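Local atomic coordinates of putative histidine protein kinase (Rhodobacter sphaeroides, PDB entry 3KYJ), a protein that probably relays chemoreceptor signals to the flagellar motors, autophosphorylating on a histidine of its Hpt domain and passing the phosphate to CheB or CheY. Residues G62-V65 with V66-R69; E117-G120 with S121-L124. All blocks are in the same frame, centred on the assembly; numbering follows the deposited sequence. Where two conformers were deposited one is given.

Contact 1 of 2, residues G62-V65 with V66-R69; sequences GLSV and VESR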
ATOM      1  N   GLY A  62      -8.196   6.792   6.689  1.00 18.21           N
ATOM      2  CA  GLY A  62      -8.513   8.196   6.515  1.00 19.93           C
ATOM      3  C   GLY A  62      -7.766   9.122   7.452  1.00 19.20           C
ATOM      4  O   GLY A  62      -8.251  10.216   7.757  1.00 21.96           O
ATOM      5  N   LEU A  63      -6.580   8.717   7.895  1.00 18.04           N
ATOM      6  CA  LEU A  63      -5.815   9.488   8.881  1.00 18.59           C
ATOM      7  C   LEU A  63      -4.896  10.428   8.114  1.00 18.63           C
ATOM      8  O   LEU A  63      -3.692  10.227   8.047  1.00 18.05           O
ATOM      9  CB  LEU A  63      -5.058   8.551   9.825  1.00 19.62           C
ATOM     10  CG  LEU A  63      -5.900   7.439  10.448  1.00 20.64           C
ATOM     11  CD1 LEU A  63      -5.058   6.490  11.299  1.00 23.03           C
ATOM     12  CD2 LEU A  63      -7.040   8.043  11.265  1.00 23.52           C
ATOM     13  N   SER A  64      -5.486  11.485   7.566  1.00 20.29           N
ATOM     14  CA  SER A  64      -4.793  12.355   6.618  0.52 21.22           C
ATOM     15  C   SER A  64      -3.604  13.118   7.228  1.00 18.74           C
ATOM     16  O   SER A  64      -2.628  13.375   6.520  1.00 18.96           O
ATOM     17  CB  SER A  64      -5.774  13.351   5.969  0.52 22.03           C
ATOM     18  OG  SER A  64      -6.786  12.706   5.187  0.52 23.04           O
ATOM     19  N   VAL A  65      -3.654  13.452   8.514  1.00 18.43           N
ATOM     20  CA  VAL A  65      -2.525  14.166   9.115  1.00 20.51           C
ATOM     21  C   VAL A  65      -1.374  13.169   9.240  1.00 18.41           C
ATOM     22  O   VAL A  65      -0.266  13.457   8.826  1.00 19.21           O
ATOM     23  CB  VAL A  65      -2.873  14.814  10.470  1.00 23.23           C
ATOM     24  CG1 VAL A  65      -1.587  15.350  11.177  1.00 25.30           C
ATOM     25  CG2 VAL A  65      -3.871  15.968  10.264  1.00 27.40           C
ATOM     26  N   VAL A  66      -1.641  11.983   9.774  1.00 17.29           N
ATOM     27  CA  VAL A  66      -0.583  10.949   9.841  1.00 17.48           C
ATOM     28  C   VAL A  66      -0.000  10.675   8.435  1.00 16.29           C
ATOM     29  O   VAL A  66       1.222  10.665   8.234  1.00 16.78           O
ATOM     30  CB  VAL A  66      -1.079   9.624  10.475  1.00 17.76           C
ATOM     31  CG1 VAL A  66       0.006   8.563  10.375  1.00 18.50           C
ATOM     32  CG2 VAL A  66      -1.465   9.780  11.922  1.00 20.57           C
ATOM     33  N   GLU A  67      -0.892  10.490   7.470  1.00 15.73           N
ATOM     34  CA  GLU A  67      -0.517  10.222   6.096  1.00 15.52           C
ATOM     35  C   GLU A  67       0.426  11.295   5.566  1.00 15.35           C
ATOM     36  O   GLU A  67       1.409  10.987   4.918  1.00 16.03           O
ATOM     37  CB  GLU A  67      -1.763  10.119   5.228  1.00 17.11           C
ATOM     38  CG  GLU A  67      -1.484   9.750   3.779  1.00 19.69           C
ATOM     39  CD  GLU A  67      -2.717   9.755   2.913  1.00 23.78           C
ATOM     40  OE1 GLU A  67      -3.831   9.916   3.433  1.00 27.21           O
ATOM     41  OE2 GLU A  67      -2.574   9.621   1.698  1.00 27.18           O
ATOM     42  N   SER A  68       0.133  12.560   5.857  1.00 16.09           N
ATOM     43  CA  SER A  68       0.928  13.653   5.284  1.00 15.78           C
ATOM     44  C   SER A  68       2.372  13.658   5.806  1.00 16.17           C
ATOM     45  O   SER A  68       3.282  14.068   5.083  1.00 16.96           O
ATOM     46  CB  SER A  68       0.258  15.006   5.576  1.00 16.90           C
ATOM     47  OG  SER A  68       0.249  15.337   6.962  1.00 16.67           O
ATOM     48  N   ARG A  69       2.585  13.211   7.038  1.00 14.83           N
ATOM     49  CA  ARG A  69       3.960  13.135   7.571  1.00 15.55           C
ATOM     50  C   ARG A  69       4.719  11.994   6.882  1.00 14.88           C
ATOM     51  O   ARG A  69       5.871  12.151   6.465  1.00 17.26           O
ATOM     52  CB  ARG A  69       3.975  12.923   9.079  1.00 15.10           C
ATOM     53  CG  ARG A  69       3.850  14.214   9.921  1.00 16.71           C
ATOM     54  CD  ARG A  69       2.550  14.937   9.651  1.00 16.45           C
ATOM     55  NE  ARG A  69       2.387  16.084  10.534  1.00 16.44           N
ATOM     56  CZ  ARG A  69       1.659  17.162  10.231  1.00 16.87           C
ATOM     57  NH1 ARG A  69       1.108  17.327   9.038  1.00 16.40           N
ATOM     58  NH2 ARG A  69       1.564  18.127  11.131  1.00 17.59           N
TER
HETATM   59  O   HOH W   1      -6.068   9.997   4.470  1.00 35.10           O

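Contact 2 of 2, residues E117-G120 with S121-L124; sequences EGTG and SEAL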
ATOM      1  N   GLU A 117      -3.868  15.377  16.085  1.00 31.11           N
ATOM      2  CA  GLU A 117      -3.644  16.783  15.887  0.66 31.70           C
ATOM      3  C   GLU A 117      -2.215  17.012  15.449  1.00 27.91           C
ATOM      4  O   GLU A 117      -1.226  16.502  16.056  1.00 28.66           O
ATOM      5  CB  GLU A 117      -3.908  17.571  17.169  0.63 37.94           C
ATOM      6  CG  GLU A 117      -5.368  17.596  17.603  0.61 45.10           C
ATOM      7  CD  GLU A 117      -6.281  18.256  16.584  0.55 48.62           C
ATOM      8  OE1 GLU A 117      -5.823  19.164  15.861  0.61 49.87           O
ATOM      9  OE2 GLU A 117      -7.470  17.875  16.517  0.54 51.15           O
ATOM     10  N   GLY A 118      -2.128  17.794  14.386  1.00 23.79           N
ATOM     11  CA  GLY A 118      -0.881  18.039  13.703  1.00 23.93           C
ATOM     12  C   GLY A 118       0.111  18.910  14.429  1.00 23.51           C
ATOM     13  O   GLY A 118       1.263  18.932  14.032  1.00 21.79           O
ATOM     14  N   THR A 119      -0.314  19.621  15.469  1.00 28.38           N
ATOM     15  CA  THR A 119       0.544  20.610  16.121  0.66 30.12           C
ATOM     16  C   THR A 119       1.917  20.092  16.552  1.00 30.98           C
ATOM     17  O   THR A 119       2.951  20.731  16.312  1.00 29.69           O
ATOM     18  CB  THR A 119      -0.132  21.142  17.363  0.66 34.40           C
ATOM     19  OG1 THR A 119      -1.488  21.452  17.043  0.66 33.44           O
ATOM     20  CG2 THR A 119       0.601  22.370  17.867  0.66 39.45           C
ATOM     21  N   GLY A 120       1.933  18.929  17.194  1.00 33.03           N
ATOM     22  CA  GLY A 120       3.160  18.378  17.737  1.00 36.37           C
ATOM     23  C   GLY A 120       4.210  18.043  16.687  1.00 33.08           C
ATOM     24  O   GLY A 120       5.410  17.994  16.988  1.00 36.10           O
ATOM     25  N   SER A 121       3.772  17.832  15.448  1.00 28.97           N
ATOM     26  CA  SER A 121       4.672  17.417  14.374  1.00 26.02           C
ATOM     27  C   SER A 121       4.912  18.500  13.308  1.00 23.83           C
ATOM     28  O   SER A 121       5.513  18.242  12.270  1.00 22.43           O
ATOM     29  CB  SER A 121       4.183  16.100  13.733  1.00 25.03           C
ATOM     30  OG  SER A 121       2.853  16.232  13.240  1.00 21.88           O
ATOM     31  N   GLU A 122       4.492  19.735  13.584  1.00 24.78           N
ATOM     32  CA  GLU A 122       4.746  20.811  12.631  1.00 23.65           C
ATOM     33  C   GLU A 122       6.256  21.042  12.451  1.00 24.08           C
ATOM     34  O   GLU A 122       6.709  21.359  11.354  1.00 24.62           O
ATOM     35  CB  GLU A 122       4.083  22.120  13.093  1.00 26.12           C
ATOM     36  CG  GLU A 122       2.590  22.166  12.865  1.00 26.08           C
ATOM     37  CD  GLU A 122       1.941  23.439  13.401  1.00 25.50           C
ATOM     38  OE1 GLU A 122       2.600  24.500  13.473  1.00 27.91           O
ATOM     39  OE2 GLU A 122       0.753  23.364  13.711  1.00 26.40           O
ATOM     40  N   ALA A 123       7.034  20.878  13.514  1.00 27.86           N
ATOM     41  CA  ALA A 123       8.487  21.066  13.400  1.00 31.83           C
ATOM     42  C   ALA A 123       9.108  20.041  12.451  1.00 28.17           C
ATOM     43  O   ALA A 123       9.947  20.372  11.617  1.00 28.01           O
ATOM     44  CB  ALA A 123       9.143  20.977  14.771  1.00 38.61           C
ATOM     45  N   LEU A 124       8.670  18.797  12.574  1.00 27.50           N
ATOM     46  CA  LEU A 124       9.152  17.754  11.689  1.00 24.58           C
ATOM     47  C   LEU A 124       8.814  18.118  10.258  1.00 21.03           C
ATOM     48  O   LEU A 124       9.636  17.940   9.358  1.00 22.28           O
ATOM     49  CB  LEU A 124       8.523  16.415  12.055  1.00 26.01           C
ATOM     50  CG  LEU A 124       8.735  15.313  11.007  1.00 25.49           C
ATOM     51  CD1 LEU A 124      10.220  14.952  10.854  1.00 26.91           C
ATOM     52  CD2 LEU A 124       7.918  14.081  11.371  1.00 27.58           C
TER
HETATM   53  O   HOH W   2       1.334  15.475  15.338  1.00 30.56           O
HETATM   54  O   HOH W   3       5.853  21.004  16.284  1.00 37.14           O
HETATM   55  O   HOH W   4       7.875  18.173  15.354  1.00 32.86           O

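Contact 1 of 2, residues G62-V65 with V66-R69
R69 folds back along the first turn of helix 64-82 onto V65, four residues earlier, and the two side chains run side by side in the same direction. From CB the arginine chain sets off beside its own backbone N and bends at CG (chi2 61°), which swings CD to 3.3 Å from V65 O. The tip then turns a face to the valine: V65 CG1 sits over the middle of the guanidinium, 3.8 Å from R69 CZ. V65 can do this because its CG1 is anti to the backbone N (chi1 170°) and reaches along the helix. All three guanidinium nitrogens donate. R69 NH1 donates to S68 OG at 3.0 Å, NE bonds to S121 OG, and NH2 reaches G118 O more weakly. With a leucine in place of R69 these donors would be gone, and S121 OG would probably lose its tie to this helix.

S68 continues this run of hydrogen bonds. S68 OG gives its proton to V65 O at 2.7 Å, so a short polar residue both receives from the arginine and binds the backbone. V65 O also takes weak bonds from the amides of S68 and R69.

The first regular helical bond is nearly straight, E67 N to L63 O at 2.9 Å. E67 sends OE1 to a water that also meets S64 OG, while OE2 makes a salt bridge to R59. On the buried side L63 and V66 touch through their CB atoms; D115 bonds the amides of V65 and V66. This is the N-terminal turn of a helix in the Hpt domain, with L63 at the N-cap just after the Schellman motif in which G62, at positive phi, is the C-prime residue closing the preceding helix.

Contact 2 of 2, residues E117-G120 with S121-L124
S121 and E122 each send a backbone N-H back three residues, to G118 and T119, so the chain coils through two overlapping type I turns before helix 122-135 begins. S121 N meets G118 O at 3.1 Å, and E122 N meets T119 O at 3.3 Å with an almost straight N-H (170°), though both donors stand above the plane of the carbonyl they reach.

Van der Waals contact is supplied mainly by E122. With CG beside its backbone N (chi1 -77°) and the chain extended beyond, it leans back over the turn: CG lies 3.7 Å from G118 O, and OE2 comes equally near T119 CA. An acidic residue suits the exposed first turn of a helix, where the dipole would probably favour negative charge. L124 faces inward, onto F97 and A98 of helix 89-112.

Water completes the polar bonding. One molecule accepts from A123 N and donates to T119 O, and another joins L124 N to G120 O, each standing in for an i to i+4 helical bond. S121 is small enough to be buried while its hydroxyl binds R69, and a third water connects its OG, 2.7 Å away, with E117 O.

How the contacts relate
Both contacts are helix starts, but they differ in depth. Contact 1, partly buried, begins a helix within the Hpt domain, against helices 10-35, 40-60 and 89-112; contact 2 lies at the surface, where the last helix begins. Their centres are about 12 Å apart. In contact 1 protein groups provide most of the bonding, with regular amide bonds and the side chains of a serine and an arginine joined to each other and, through the serine, to the backbone, whereas in contact 2 waters take over part of that task. R69 joins them, its NE 2.7 Å from S121 OG, while V65 CG1 packs on G118 CA. Both also pack on helix 89-112.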